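Local coordinates for endo-alpha-(1->5)-L-arabinanase (Bacillus licheniformis, PDB 6B7K), which probably hydrolyses internal alpha-1,5-arabinofuranosidic linkages in arabinans, as a calcium-binding five-bladed beta-propeller of glycoside hydrolase family 43, at residues Lys16-Ile21 / Gly43-Lys48; Tyr224-Ser229 / Gln296-Tyr301; Asn89-Leu94 / Gln120-Gly125; Pro24-Glu29 / Asp264-Ser269. All coordinates share one frame; numbering follows the deposited sequence.

Contact 1: Lys16-Ile21 / Gly43-Lys48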
loop_
_atom_site.group_PDB
_atom_site.type_symbol
_atom_site.label_atom_id
_atom_site.label_comp_id
_atom_site.label_asym_id
_atom_site.label_seq_id
_atom_site.Cartn_x
_atom_site.Cartn_y
_atom_site.Cartn_z
ATOM N N LYS A 16 -14.794 14.310 -4.721
ATOM C CA LYS A 16 -15.220 15.564 -4.117
ATOM C C LYS A 16 -15.614 15.319 -2.669
ATOM O O LYS A 16 -15.809 14.181 -2.241
ATOM C CB LYS A 16 -16.392 16.185 -4.893
ATOM C CG LYS A 16 -17.634 15.310 -4.924
ATOM C CD LYS A 16 -18.651 15.803 -5.941
ATOM C CE LYS A 16 -18.173 15.559 -7.363
ATOM N NZ LYS A 16 -19.218 15.908 -8.364
ATOM N N GLY A 17 -15.739 16.404 -1.920
ATOM C CA GLY A 17 -16.130 16.276 -0.522
ATOM C C GLY A 17 -14.902 16.095 0.341
ATOM O O GLY A 17 -13.888 16.780 0.153
ATOM N N ASP A 18 -14.986 15.174 1.298
ATOM C CA ASP A 18 -13.883 14.899 2.218
ATOM C C ASP A 18 -12.973 13.830 1.609
ATOM O O ASP A 18 -12.880 12.694 2.074
ATOM C CB ASP A 18 -14.429 14.475 3.578
ATOM C CG ASP A 18 -13.381 14.504 4.673
ATOM O OD1 ASP A 18 -12.202 14.791 4.374
ATOM O OD2 ASP A 18 -13.736 14.241 5.843
ATOM N N ASN A 19 -12.290 14.230 0.535
ATOM C CA ASN A 19 -11.486 13.325 -0.274
ATOM C C ASN A 19 -9.999 13.394 0.060
ATOM O O ASN A 19 -9.167 12.970 -0.752
ATOM C CB ASN A 19 -11.708 13.616 -1.761
ATOM C CG ASN A 19 -11.333 15.035 -2.141
ATOM O OD1 ASN A 19 -11.346 15.938 -1.304
ATOM N ND2 ASN A 19 -10.999 15.240 -3.410
ATOM N N PHE A 20 -9.645 13.919 1.231
ATOM C CA PHE A 20 -8.250 13.923 1.651
ATOM C C PHE A 20 -7.833 12.522 2.070
ATOM O O PHE A 20 -8.550 11.846 2.815
ATOM C CB PHE A 20 -8.034 14.901 2.807
ATOM C CG PHE A 20 -6.718 14.716 3.516
ATOM C CD1 PHE A 20 -5.567 15.310 3.029
ATOM C CD2 PHE A 20 -6.628 13.946 4.667
ATOM C CE1 PHE A 20 -4.354 15.146 3.672
ATOM C CE2 PHE A 20 -5.416 13.775 5.313
ATOM C CZ PHE A 20 -4.277 14.378 4.814
ATOM N N ILE A 21 -6.662 12.088 1.602
ATOM C CA ILE A 21 -6.144 10.767 1.935
ATOM C C ILE A 21 -4.640 10.780 1.714
ATOM O O ILE A 21 -4.106 11.642 1.015
ATOM C CB ILE A 21 -6.829 9.662 1.091
ATOM C CG1 ILE A 21 -6.728 8.310 1.797
ATOM C CG2 ILE A 21 -6.203 9.586 -0.296
ATOM C CD1 ILE A 21 -7.333 8.305 3.178
ATOM N N GLY A 43 -3.996 7.240 14.896
ATOM C CA GLY A 43 -4.558 6.025 14.338
ATOM C C GLY A 43 -4.552 5.947 12.825
ATOM O O GLY A 43 -3.562 6.308 12.180
ATOM N N LEU A 44 -5.652 5.467 12.249
ATOM C CA LEU A 44 -5.770 5.236 10.815
ATOM C C LEU A 44 -7.022 5.920 10.287
ATOM O O LEU A 44 -8.086 5.854 10.911
ATOM C CB LEU A 44 -5.822 3.737 10.504
ATOM C CG LEU A 44 -4.543 2.957 10.800
ATOM C CD1 LEU A 44 -4.801 1.465 10.721
ATOM C CD2 LEU A 44 -3.444 3.368 9.830
ATOM N N ARG A 45 -6.890 6.570 9.133
ATOM C CA ARG A 45 -7.977 7.342 8.547
ATOM C C ARG A 45 -8.838 6.463 7.649
ATOM O O ARG A 45 -8.324 5.666 6.861
ATOM C CB ARG A 45 -7.417 8.521 7.749
ATOM C CG ARG A 45 -8.456 9.335 6.999
ATOM C CD ARG A 45 -7.904 10.705 6.625
ATOM N NE ARG A 45 -8.765 11.413 5.681
ATOM C CZ ARG A 45 -9.871 12.071 6.021
ATOM N NH1 ARG A 45 -10.263 12.105 7.288
ATOM N NH2 ARG A 45 -10.588 12.690 5.092
ATOM N N VAL A 46 -10.156 6.608 7.786
ATOM C CA VAL A 46 -11.121 5.879 6.975
ATOM C C VAL A 46 -12.139 6.869 6.435
ATOM O O VAL A 46 -12.658 7.704 7.185
ATOM C CB VAL A 46 -11.825 4.769 7.779
ATOM C CG1 VAL A 46 -12.855 4.071 6.915
ATOM C CG2 VAL A 46 -10.813 3.770 8.310
ATOM N N ILE A 47 -12.416 6.786 5.135
ATOM C CA ILE A 47 -13.468 7.574 4.510
ATOM C C ILE A 47 -14.330 6.644 3.670
ATOM O O ILE A 47 -13.848 5.653 3.112
ATOM C CB ILE A 47 -12.908 8.739 3.663
ATOM C CG1 ILE A 47 -11.875 8.241 2.653
ATOM C CG2 ILE A 47 -12.287 9.791 4.564
ATOM C CD1 ILE A 47 -11.261 9.354 1.829
ATOM N N LYS A 48 -15.618 6.964 3.597
ATOM C CA LYS A 48 -16.618 6.104 2.984
ATOM C C LYS A 48 -17.269 6.810 1.801
ATOM O O LYS A 48 -17.196 8.034 1.663
ATOM C CB LYS A 48 -17.689 5.700 4.009
ATOM C CG LYS A 48 -18.318 6.886 4.726
ATOM C CD LYS A 48 -19.184 6.457 5.900
ATOM C CE LYS A 48 -20.383 5.651 5.441
ATOM N NZ LYS A 48 -21.323 5.385 6.564
#
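Arg-45 carries most of this contact, its CG anti to the backbone N and its chain extended from CG to NE, so that the guanidinium is delivered beyond strand 44-49. There it grips the backbone carbonyl of Phe-20 side-on, with two nitrogens on one oxygen. Arg-45 NE lies 2.9 Å from Phe-20 O in the straighter bond (159°), although it sits above the carbonyl plane. Arg-45 NH2, 3.2 Å from Phe-20 O, approaches in that plane, on a lone pair. Arg-45 NH2 also forms a salt bridge with Asp-18 OD1 at 2.7 Å, but as a hydrogen bond this is weak. NE meets the edge of the Phe-20 ring near CD2. Asp-18 centres an inverse gamma turn. Strand 16-17 edges the first blade of the five-bladed beta-propeller beside strand 54-61, and the loop after it returns past Arg-45 towards strand 25-29, with Phe-20 on Val-283 and Ser-284 of the last blade. Two residues further on, Ile-47 points the same way. Its CG2 sits over one face of the guanidinium, towards the rim. With CG1 between the backbone N and the carbonyl carbon, Ile-47 CD1 reaches Asp-18 O at 3.7 Å and Ile-21 CD1 at 4.3 Å.

Contact 2: Tyr224-Ser229 / Gln296-Tyr301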
loop_
_atom_site.group_PDB
_atom_site.type_symbol
_atom_site.label_atom_id
_atom_site.label_comp_id
_atom_site.label_asym_id
_atom_site.label_seq_id
_atom_site.Cartn_x
_atom_site.Cartn_y
_atom_site.Cartn_z
ATOM N N TYR A 224 5.331 -0.520 -12.507
ATOM C CA TYR A 224 4.824 -1.880 -12.397
ATOM C C TYR A 224 5.768 -2.861 -13.079
ATOM O O TYR A 224 6.636 -2.479 -13.869
ATOM C CB TYR A 224 3.414 -2.002 -12.998
ATOM C CG TYR A 224 3.296 -1.487 -14.414
ATOM C CD1 TYR A 224 3.080 -0.139 -14.667
ATOM C CD2 TYR A 224 3.394 -2.347 -15.499
ATOM C CE1 TYR A 224 2.972 0.339 -15.957
ATOM C CE2 TYR A 224 3.282 -1.877 -16.796
ATOM C CZ TYR A 224 3.073 -0.532 -17.017
ATOM O OH TYR A 224 2.963 -0.054 -18.301
ATOM N N GLY A 225 5.582 -4.140 -12.758
ATOM C CA GLY A 225 6.366 -5.206 -13.354
ATOM C C GLY A 225 5.636 -6.523 -13.243
ATOM O O GLY A 225 4.719 -6.678 -12.429
ATOM N N ARG A 226 6.054 -7.481 -14.067
ATOM C CA ARG A 226 5.401 -8.781 -14.140
ATOM C C ARG A 226 6.391 -9.897 -13.841
ATOM O O ARG A 226 7.598 -9.753 -14.049
ATOM C CB ARG A 226 4.784 -9.031 -15.523
ATOM C CG ARG A 226 5.815 -9.381 -16.586
ATOM C CD ARG A 226 5.197 -10.078 -17.782
ATOM N NE ARG A 226 4.069 -9.342 -18.342
ATOM C CZ ARG A 226 3.526 -9.607 -19.525
ATOM N NH1 ARG A 226 4.014 -10.587 -20.274
ATOM N NH2 ARG A 226 2.500 -8.889 -19.964
ATOM N N SER A 227 5.858 -11.021 -13.368
ATOM C CA SER A 227 6.645 -12.226 -13.156
ATOM C C SER A 227 5.706 -13.422 -13.169
ATOM O O SER A 227 4.604 -13.357 -12.616
ATOM C CB SER A 227 7.419 -12.179 -11.834
ATOM O OG SER A 227 7.923 -13.460 -11.495
ATOM N N THR A 228 6.146 -14.507 -13.807
ATOM C CA THR A 228 5.355 -15.731 -13.804
ATOM C C THR A 228 5.321 -16.379 -12.427
ATOM O O THR A 228 4.382 -17.126 -12.129
ATOM C CB THR A 228 5.898 -16.717 -14.845
ATOM O OG1 THR A 228 5.096 -17.906 -14.849
ATOM C CG2 THR A 228 7.349 -17.083 -14.546
ATOM N N SER A 229 6.312 -16.101 -11.584
ATOM C CA SER A 229 6.355 -16.585 -10.212
ATOM C C SER A 229 6.204 -15.410 -9.257
ATOM O O SER A 229 6.747 -14.327 -9.503
ATOM C CB SER A 229 7.663 -17.327 -9.930
ATOM O OG SER A 229 7.755 -17.696 -8.565
ATOM N N GLN A 296 -1.117 -7.129 -24.306
ATOM C CA GLN A 296 -0.116 -7.989 -23.690
ATOM C C GLN A 296 -0.377 -8.225 -22.210
ATOM O O GLN A 296 0.476 -8.800 -21.527
ATOM C CB GLN A 296 1.286 -7.403 -23.878
ATOM C CG GLN A 296 1.828 -7.495 -25.293
ATOM C CD GLN A 296 1.159 -6.520 -26.236
ATOM O OE1 GLN A 296 0.686 -5.461 -25.821
ATOM N NE2 GLN A 296 1.102 -6.877 -27.513
ATOM N N GLY A 297 -1.526 -7.794 -21.698
ATOM C CA GLY A 297 -1.850 -7.984 -20.300
ATOM C C GLY A 297 -1.222 -6.994 -19.348
ATOM O O GLY A 297 -1.331 -7.179 -18.131
ATOM N N TRP A 298 -0.569 -5.947 -19.855
ATOM C CA TRP A 298 0.041 -4.956 -18.980
ATOM C C TRP A 298 -1.005 -3.961 -18.478
ATOM O O TRP A 298 -1.962 -3.645 -19.186
ATOM C CB TRP A 298 1.148 -4.208 -19.712
ATOM C CG TRP A 298 2.315 -5.069 -20.075
ATOM C CD1 TRP A 298 2.533 -5.692 -21.268
ATOM C CD2 TRP A 298 3.429 -5.405 -19.238
ATOM N NE1 TRP A 298 3.712 -6.394 -21.228
ATOM C CE2 TRP A 298 4.283 -6.232 -19.993
ATOM C CE3 TRP A 298 3.789 -5.083 -17.925
ATOM C CZ2 TRP A 298 5.474 -6.742 -19.478
ATOM C CZ3 TRP A 298 4.971 -5.592 -17.417
ATOM C CH2 TRP A 298 5.799 -6.410 -18.191
ATOM N N PRO A 299 -0.836 -3.448 -17.260
ATOM C CA PRO A 299 -1.832 -2.518 -16.706
ATOM C C PRO A 299 -1.747 -1.156 -17.379
ATOM O O PRO A 299 -0.664 -0.581 -17.514
ATOM C CB PRO A 299 -1.458 -2.432 -15.219
ATOM C CG PRO A 299 -0.433 -3.513 -14.989
ATOM C CD PRO A 299 0.236 -3.744 -16.299
ATOM N N THR A 300 -2.901 -0.645 -17.810
ATOM C CA THR A 300 -3.014 0.698 -18.358
ATOM C C THR A 300 -4.286 1.341 -17.824
ATOM O O THR A 300 -5.174 0.667 -17.293
ATOM C CB THR A 300 -3.036 0.704 -19.896
ATOM O OG1 THR A 300 -4.207 0.022 -20.364
ATOM C CG2 THR A 300 -1.795 0.030 -20.472
ATOM N N TYR A 301 -4.372 2.658 -17.978
ATOM C CA TYR A 301 -5.546 3.410 -17.546
ATOM C C TYR A 301 -6.661 3.347 -18.586
ATOM O O TYR A 301 -6.400 3.291 -19.788
ATOM C CB TYR A 301 -5.174 4.867 -17.268
ATOM C CG TYR A 301 -4.548 5.102 -15.911
ATOM C CD1 TYR A 301 -5.000 4.422 -14.789
ATOM C CD2 TYR A 301 -3.506 6.010 -15.752
ATOM C CE1 TYR A 301 -4.435 4.639 -13.547
ATOM C CE2 TYR A 301 -2.935 6.230 -14.514
ATOM C CZ TYR A 301 -3.403 5.541 -13.416
ATOM O OH TYR A 301 -2.836 5.759 -12.182
#
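Arg-226 lays its guanidinium flat on the indole of Trp-298, and the torsions of both residues prepare the stack. The arginine CG takes the crowded position between the backbone N and the carbonyl carbon, and the chain then bends at chi3 (53°), which folds the polar end back over the ring. Trp-298 places CG anti to its carbonyl carbon, presenting one indole face to the arginine. The two planes lie 14° apart, and Arg-226 CZ is 3.9 Å from the centroid of the Trp-298 six-membered ring, an off-centre cation-pi contact. CG and NE cover the CH2 and CZ2 side, while NH2 lies over the pyrrole part, close to NE1; both are donors and do not bond. Instead Arg-226 NH2 donates to Gln-296 O at 2.6 Å, with the acceptor near the guanidinium plane, and this bond helps fix the group's rotation. Tyr-202 adds a second cation-pi partner. Tyr-224, its CG in the crowded position, brings CE2 to 3.4 Å from Trp-298 CE3. These rings meet rim to rim, planes 52° apart, and Tyr-224 CD2 touches Pro-299 CD at 3.5 Å. Asp-294 OD1 accepts from the backbone N of both Gln-296 and Trp-298. Aromatic and cation-pi packing joins the third strand of the fourth propeller blade to the loop before the fifth blade's outermost strand and to Pro-299 at its start.

Contact 3: Asn89-Leu94 / Gln120-Gly125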
loop_
_atom_site.group_PDB
_atom_site.type_symbol
_atom_site.label_atom_id
_atom_site.label_comp_id
_atom_site.label_asym_id
_atom_site.label_seq_id
_atom_site.Cartn_x
_atom_site.Cartn_y
_atom_site.Cartn_z
ATOM N N ASN A 89 -10.305 -15.582 3.372
ATOM C CA ASN A 89 -10.560 -16.693 4.290
ATOM C C ASN A 89 -11.659 -16.339 5.289
ATOM O O ASN A 89 -11.604 -16.717 6.460
ATOM C CB ASN A 89 -9.281 -17.125 5.011
ATOM C CG ASN A 89 -9.398 -18.506 5.636
ATOM O OD1 ASN A 89 -10.260 -19.301 5.260
ATOM N ND2 ASN A 89 -8.527 -18.795 6.594
ATOM N N GLY A 90 -12.656 -15.592 4.824
ATOM C CA GLY A 90 -13.812 -15.287 5.643
ATOM C C GLY A 90 -13.604 -14.233 6.706
ATOM O O GLY A 90 -14.223 -14.313 7.771
ATOM N N ARG A 91 -12.760 -13.236 6.446
ATOM C CA ARG A 91 -12.470 -12.220 7.448
ATOM C C ARG A 91 -11.683 -11.093 6.796
ATOM O O ARG A 91 -10.895 -11.328 5.874
ATOM C CB ARG A 91 -11.687 -12.819 8.626
ATOM C CG ARG A 91 -11.678 -11.968 9.870
ATOM C CD ARG A 91 -11.229 -12.771 11.078
ATOM N NE ARG A 91 -10.949 -11.901 12.216
ATOM C CZ ARG A 91 -11.879 -11.418 13.035
ATOM N NH1 ARG A 91 -13.156 -11.724 12.846
ATOM N NH2 ARG A 91 -11.529 -10.629 14.043
ATOM N N TYR A 92 -11.911 -9.870 7.276
ATOM C CA TYR A 92 -11.155 -8.717 6.801
ATOM C C TYR A 92 -9.821 -8.621 7.526
ATOM O O TYR A 92 -9.745 -8.778 8.747
ATOM C CB TYR A 92 -11.938 -7.422 7.012
ATOM C CG TYR A 92 -13.176 -7.296 6.166
ATOM C CD1 TYR A 92 -13.094 -6.925 4.830
ATOM C CD2 TYR A 92 -14.435 -7.533 6.707
ATOM C CE1 TYR A 92 -14.229 -6.804 4.052
ATOM C CE2 TYR A 92 -15.575 -7.415 5.939
ATOM C CZ TYR A 92 -15.469 -7.049 4.613
ATOM O OH TYR A 92 -16.608 -6.931 3.849
ATOM N N TRP A 93 -8.766 -8.342 6.767
ATOM C CA TRP A 93 -7.421 -8.224 7.309
ATOM C C TRP A 93 -6.916 -6.815 7.060
ATOM O O TRP A 93 -6.979 -6.321 5.929
ATOM C CB TRP A 93 -6.483 -9.258 6.682
ATOM C CG TRP A 93 -6.983 -10.664 6.827
ATOM C CD1 TRP A 93 -7.466 -11.469 5.837
ATOM C CD2 TRP A 93 -7.065 -11.426 8.039
ATOM N NE1 TRP A 93 -7.832 -12.689 6.354
ATOM C CE2 TRP A 93 -7.597 -12.688 7.704
ATOM C CE3 TRP A 93 -6.735 -11.166 9.373
ATOM C CZ2 TRP A 93 -7.810 -13.686 8.654
ATOM C CZ3 TRP A 93 -6.947 -12.159 10.316
ATOM C CH2 TRP A 93 -7.478 -13.403 9.950
ATOM N N LEU A 94 -6.427 -6.169 8.117
ATOM C CA LEU A 94 -5.971 -4.782 8.067
ATOM C C LEU A 94 -4.525 -4.732 8.550
ATOM O O LEU A 94 -4.261 -4.726 9.757
ATOM C CB LEU A 94 -6.872 -3.879 8.905
ATOM C CG LEU A 94 -6.516 -2.391 8.946
ATOM C CD1 LEU A 94 -6.656 -1.760 7.567
ATOM C CD2 LEU A 94 -7.366 -1.652 9.973
ATOM N N GLN A 120 -15.608 -2.658 14.932
ATOM C CA GLN A 120 -14.941 -3.380 16.010
ATOM C C GLN A 120 -13.803 -4.190 15.408
ATOM O O GLN A 120 -14.041 -5.125 14.635
ATOM C CB GLN A 120 -15.932 -4.279 16.747
ATOM C CG GLN A 120 -15.304 -5.277 17.706
ATOM C CD GLN A 120 -16.345 -6.140 18.402
ATOM O OE1 GLN A 120 -17.541 -6.027 18.130
ATOM N NE2 GLN A 120 -15.895 -7.002 19.306
ATOM N N TRP A 121 -12.570 -3.837 15.764
ATOM C CA TRP A 121 -11.378 -4.449 15.195
ATOM C C TRP A 121 -10.603 -5.181 16.280
ATOM O O TRP A 121 -10.397 -4.644 17.373
ATOM C CB TRP A 121 -10.497 -3.396 14.522
ATOM C CG TRP A 121 -11.114 -2.837 13.280
ATOM C CD1 TRP A 121 -11.997 -1.801 13.198
ATOM C CD2 TRP A 121 -10.908 -3.296 11.937
ATOM N NE1 TRP A 121 -12.350 -1.582 11.888
ATOM C CE2 TRP A 121 -11.696 -2.487 11.094
ATOM C CE3 TRP A 121 -10.132 -4.309 11.367
ATOM C CZ2 TRP A 121 -11.730 -2.659 9.712
ATOM C CZ3 TRP A 121 -10.167 -4.479 9.994
ATOM C CH2 TRP A 121 -10.958 -3.657 9.182
ATOM N N ARG A 122 -10.179 -6.405 15.973
ATOM C CA ARG A 122 -9.403 -7.225 16.890
ATOM C C ARG A 122 -7.912 -6.973 16.692
ATOM O O ARG A 122 -7.449 -6.770 15.566
ATOM C CB ARG A 122 -9.722 -8.707 16.675
ATOM C CG ARG A 122 -8.869 -9.661 17.490
ATOM C CD ARG A 122 -8.477 -10.870 16.662
ATOM N NE ARG A 122 -9.630 -11.698 16.327
ATOM C CZ ARG A 122 -9.610 -12.683 15.435
ATOM N NH1 ARG A 122 -8.496 -12.960 14.773
ATOM N NH2 ARG A 122 -10.707 -13.386 15.200
ATOM N N ASP A 123 -7.163 -6.988 17.795
ATOM C CA ASP A 123 -5.722 -6.742 17.769
ATOM C C ASP A 123 -4.996 -8.062 17.526
ATOM O O ASP A 123 -4.913 -8.908 18.423
ATOM C CB ASP A 123 -5.263 -6.100 19.074
ATOM C CG ASP A 123 -3.787 -5.748 19.062
ATOM O OD1 ASP A 123 -3.191 -5.698 17.964
ATOM O OD2 ASP A 123 -3.220 -5.527 20.153
ATOM N N ASP A 124 -4.450 -8.230 16.324
ATOM C CA ASP A 124 -3.813 -9.481 15.937
ATOM C C ASP A 124 -2.299 -9.472 16.113
ATOM O O ASP A 124 -1.648 -10.468 15.784
ATOM C CB ASP A 124 -4.176 -9.827 14.489
ATOM C CG ASP A 124 -5.664 -10.090 14.313
ATOM O OD1 ASP A 124 -6.451 -9.124 14.367
ATOM O OD2 ASP A 124 -6.050 -11.261 14.133
ATOM N N GLY A 125 -1.722 -8.385 16.623
ATOM C CA GLY A 125 -0.341 -8.393 17.062
ATOM C C GLY A 125 0.668 -8.050 15.981
ATOM O O GLY A 125 0.347 -7.776 14.821
#
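Arg-91 and Arg-122 both set CG anti to the backbone N, but they part company beyond it: Arg-91 runs extended to NE, whereas Arg-122 bends at chi2 (-140°) and again at chi3 (-67°). The chains therefore cross at about a right angle and end with one guanidinium lying on the other. Both segments belong to the second blade of the beta-propeller, where strand 106-113 lies between strands 92-98 and 122-130, so these side chains meet across an intervening strand. The guanidinium planes are 15° apart with centres 3.5 Å apart, like charges stacked face to face. NH2 of Arg-91 lies 3.1 Å from NH2 of Arg-122, and no hydrogen bond joins the pair. Asp-124 probably offsets part of the repulsion: its carboxylate forms a salt bridge with Arg-122 and lies near Arg-91 without touching it. An apolar patch completes the contact. Trp-121, its CG anti to the carbonyl carbon, turns its six-membered ring towards Leu-94, whose CD2 sits 4.0 Å from the centroid, over the face in a CH-pi contact. Leu-94 CB comes to 3.5 Å from Trp-121 CZ3. Ile-61 of the first blade and Ile-85 also touch this tryptophan. Trp-93 offers the edge of its ring, near CZ3, to Asp-124 OD2. That same Asp-124 OD2 accepts the salt-bridge hydrogen bond from Arg-122 NH1 on its syn lone pair, at 3.0 Å.

Contact 4: Pro24-Glu29 / Asp264-Ser269. With CA (calcium ion), chain F.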
loop_
_atom_site.group_PDB
_atom_site.type_symbol
_atom_site.label_atom_id
_atom_site.label_comp_id
_atom_site.label_asym_id
_atom_site.label_seq_id
_atom_site.Cartn_x
_atom_site.Cartn_y
_atom_site.Cartn_z
ATOM N N PRO A 24 -3.426 5.356 0.413
ATOM C CA PRO A 24 -4.738 4.714 0.497
ATOM C C PRO A 24 -4.724 3.245 0.097
ATOM O O PRO A 24 -3.839 2.763 -0.617
ATOM C CB PRO A 24 -5.571 5.531 -0.499
ATOM C CG PRO A 24 -4.595 5.872 -1.558
ATOM C CD PRO A 24 -3.271 6.095 -0.854
ATOM N N SER A 25 -5.744 2.537 0.579
ATOM C CA SER A 25 -6.029 1.163 0.180
ATOM C C SER A 25 -7.539 1.007 0.135
ATOM O O SER A 25 -8.214 1.231 1.143
ATOM C CB SER A 25 -5.405 0.153 1.148
ATOM O OG SER A 25 -5.619 -1.181 0.713
ATOM N N ILE A 26 -8.067 0.626 -1.026
ATOM C CA ILE A 26 -9.507 0.614 -1.259
ATOM C C ILE A 26 -10.071 -0.767 -0.968
ATOM O O ILE A 26 -9.424 -1.802 -1.187
ATOM C CB ILE A 26 -9.841 1.060 -2.701
ATOM C CG1 ILE A 26 -11.349 1.253 -2.878
ATOM C CG2 ILE A 26 -9.322 0.055 -3.711
ATOM C CD1 ILE A 26 -11.951 2.304 -1.974
ATOM N N ILE A 27 -11.299 -0.776 -0.450
ATOM C CA ILE A 27 -12.099 -1.979 -0.250
ATOM C C ILE A 27 -13.555 -1.561 -0.439
ATOM O O ILE A 27 -13.867 -0.376 -0.571
ATOM C CB ILE A 27 -11.851 -2.615 1.139
ATOM C CG1 ILE A 27 -12.489 -4.010 1.260
ATOM C CG2 ILE A 27 -12.337 -1.693 2.249
ATOM C CD1 ILE A 27 -12.055 -4.994 0.197
ATOM N N LYS A 28 -14.456 -2.541 -0.459
ATOM C CA LYS A 28 -15.847 -2.280 -0.818
ATOM C C LYS A 28 -16.704 -3.377 -0.206
ATOM O O LYS A 28 -16.668 -4.518 -0.676
ATOM C CB LYS A 28 -15.998 -2.234 -2.331
ATOM C CG LYS A 28 -17.266 -1.586 -2.836
ATOM C CD LYS A 28 -17.378 -1.803 -4.329
ATOM C CE LYS A 28 -18.649 -1.209 -4.894
ATOM N NZ LYS A 28 -19.852 -1.599 -4.116
ATOM N N GLU A 29 -17.452 -3.037 0.839
ATOM C CA GLU A 29 -18.331 -3.973 1.527
ATOM C C GLU A 29 -19.776 -3.582 1.231
ATOM O O GLU A 29 -20.200 -2.467 1.562
ATOM C CB GLU A 29 -18.069 -3.965 3.034
ATOM C CG GLU A 29 -19.056 -4.789 3.842
ATOM C CD GLU A 29 -18.850 -4.635 5.337
ATOM O OE1 GLU A 29 -17.877 -5.201 5.874
ATOM O OE2 GLU A 29 -19.663 -3.937 5.978
ATOM N N ASP A 264 -2.825 1.206 -4.905
ATOM C CA ASP A 264 -3.295 -0.134 -4.593
ATOM C C ASP A 264 -4.369 -0.487 -5.610
ATOM O O ASP A 264 -5.049 0.397 -6.139
ATOM C CB ASP A 264 -3.839 -0.235 -3.163
ATOM C CG ASP A 264 -3.795 -1.654 -2.621
ATOM O OD1 ASP A 264 -3.512 -2.585 -3.403
ATOM O OD2 ASP A 264 -4.030 -1.836 -1.411
ATOM N N VAL A 265 -4.505 -1.781 -5.889
ATOM C CA VAL A 265 -5.442 -2.275 -6.890
ATOM C C VAL A 265 -6.486 -3.149 -6.209
ATOM O O VAL A 265 -6.176 -3.890 -5.269
ATOM C CB VAL A 265 -4.722 -3.051 -8.013
ATOM C CG1 VAL A 265 -3.849 -2.110 -8.830
ATOM C CG2 VAL A 265 -3.889 -4.184 -7.433
ATOM N N LEU A 266 -7.726 -3.059 -6.687
ATOM C CA LEU A 266 -8.839 -3.824 -6.140
ATOM C C LEU A 266 -9.528 -4.585 -7.260
ATOM O O LEU A 266 -9.930 -3.988 -8.265
ATOM C CB LEU A 266 -9.852 -2.917 -5.435
ATOM C CG LEU A 266 -11.193 -3.551 -5.048
ATOM C CD1 LEU A 266 -10.997 -4.636 -4.000
ATOM C CD2 LEU A 266 -12.170 -2.489 -4.559
ATOM N N ASN A 267 -9.659 -5.901 -7.083
ATOM C CA ASN A 267 -10.411 -6.767 -7.987
ATOM C C ASN A 267 -9.879 -6.716 -9.417
ATOM O O ASN A 267 -10.615 -7.013 -10.364
ATOM C CB ASN A 267 -11.906 -6.420 -7.960
ATOM C CG ASN A 267 -12.792 -7.603 -8.307
ATOM O OD1 ASN A 267 -12.354 -8.754 -8.277
ATOM N ND2 ASN A 267 -14.049 -7.325 -8.631
ATOM N N ASN A 268 -8.608 -6.339 -9.583
ATOM C CA ASN A 268 -7.967 -6.257 -10.898
ATOM C C ASN A 268 -8.744 -5.347 -11.847
ATOM O O ASN A 268 -8.851 -5.620 -13.045
ATOM C CB ASN A 268 -7.784 -7.646 -11.517
ATOM C CG ASN A 268 -6.638 -8.416 -10.898
ATOM O OD1 ASN A 268 -5.684 -7.827 -10.389
ATOM N ND2 ASN A 268 -6.720 -9.741 -10.947
ATOM N N SER A 269 -9.291 -4.255 -11.314
ATOM C CA SER A 269 -10.116 -3.376 -12.135
ATOM C C SER A 269 -10.133 -1.945 -11.617
ATOM O O SER A 269 -10.671 -1.052 -12.279
ATOM C CB SER A 269 -11.546 -3.914 -12.214
ATOM O OG SER A 269 -12.136 -3.984 -10.927
HETATM CA CA CA F . -3.706 -4.326 -1.303
HETATM O O HOH W 1 -5.194 -5.191 -3.267
#
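The calcium site on the propeller axis draws one protein residue from this contact, Asp-264, while Asp-84 and Asp-142 come from other blades. Asp-264 sets CG anti to the backbone N and clasps the ion with both oxygens, OD1 at 2.7 Å and OD2 at 2.5 Å from the calcium. A water 2.6 Å from the metal donates to Val-265 O, tying the backbone to the site. Ser-25, a second-shell residue, gives its OG proton to Asp-264 OD2 (2.7 Å), using the anti lone pair, the one turned away from OD1. On the other oxygen, Val-265 N donates to OD1 from above the carboxylate plane, so the carboxylate is held at both ends. Further along, the chemistry turns apolar: Ile-26 CG2 packs on Leu-266 CB at 3.5 Å, the two side chains crossing at about a right angle. Strand 25-29 and residues 264-266 of strand 257-266 run nearly parallel, 15° apart, in the innermost strands of the first and last blades, flanked by strands 32-38 and 270-277.

Contacts 1 and 4 are buried, whereas contacts 2 and 3 are only partly so and lie further from the chain centre than contact 4. Contacts 1 and 3 each stay within one blade, the first and the second, while contacts 2 and 4 join two. Contact 4 links the first and last blades at the axis; contact 1 ties that first blade's outermost strand and the loop after it to strand 44-49. Contact 2 involves the last blade's outer edge, against the fourth. Contact 3 touches contact 1 through Leu-94 CD2 and Leu-44 CD1, and contact 4 through a probable Tyr-92 to Glu-29 hydrogen bond. Arginine dominates the three outer contacts; near the axis, carboxylate and calcium take over.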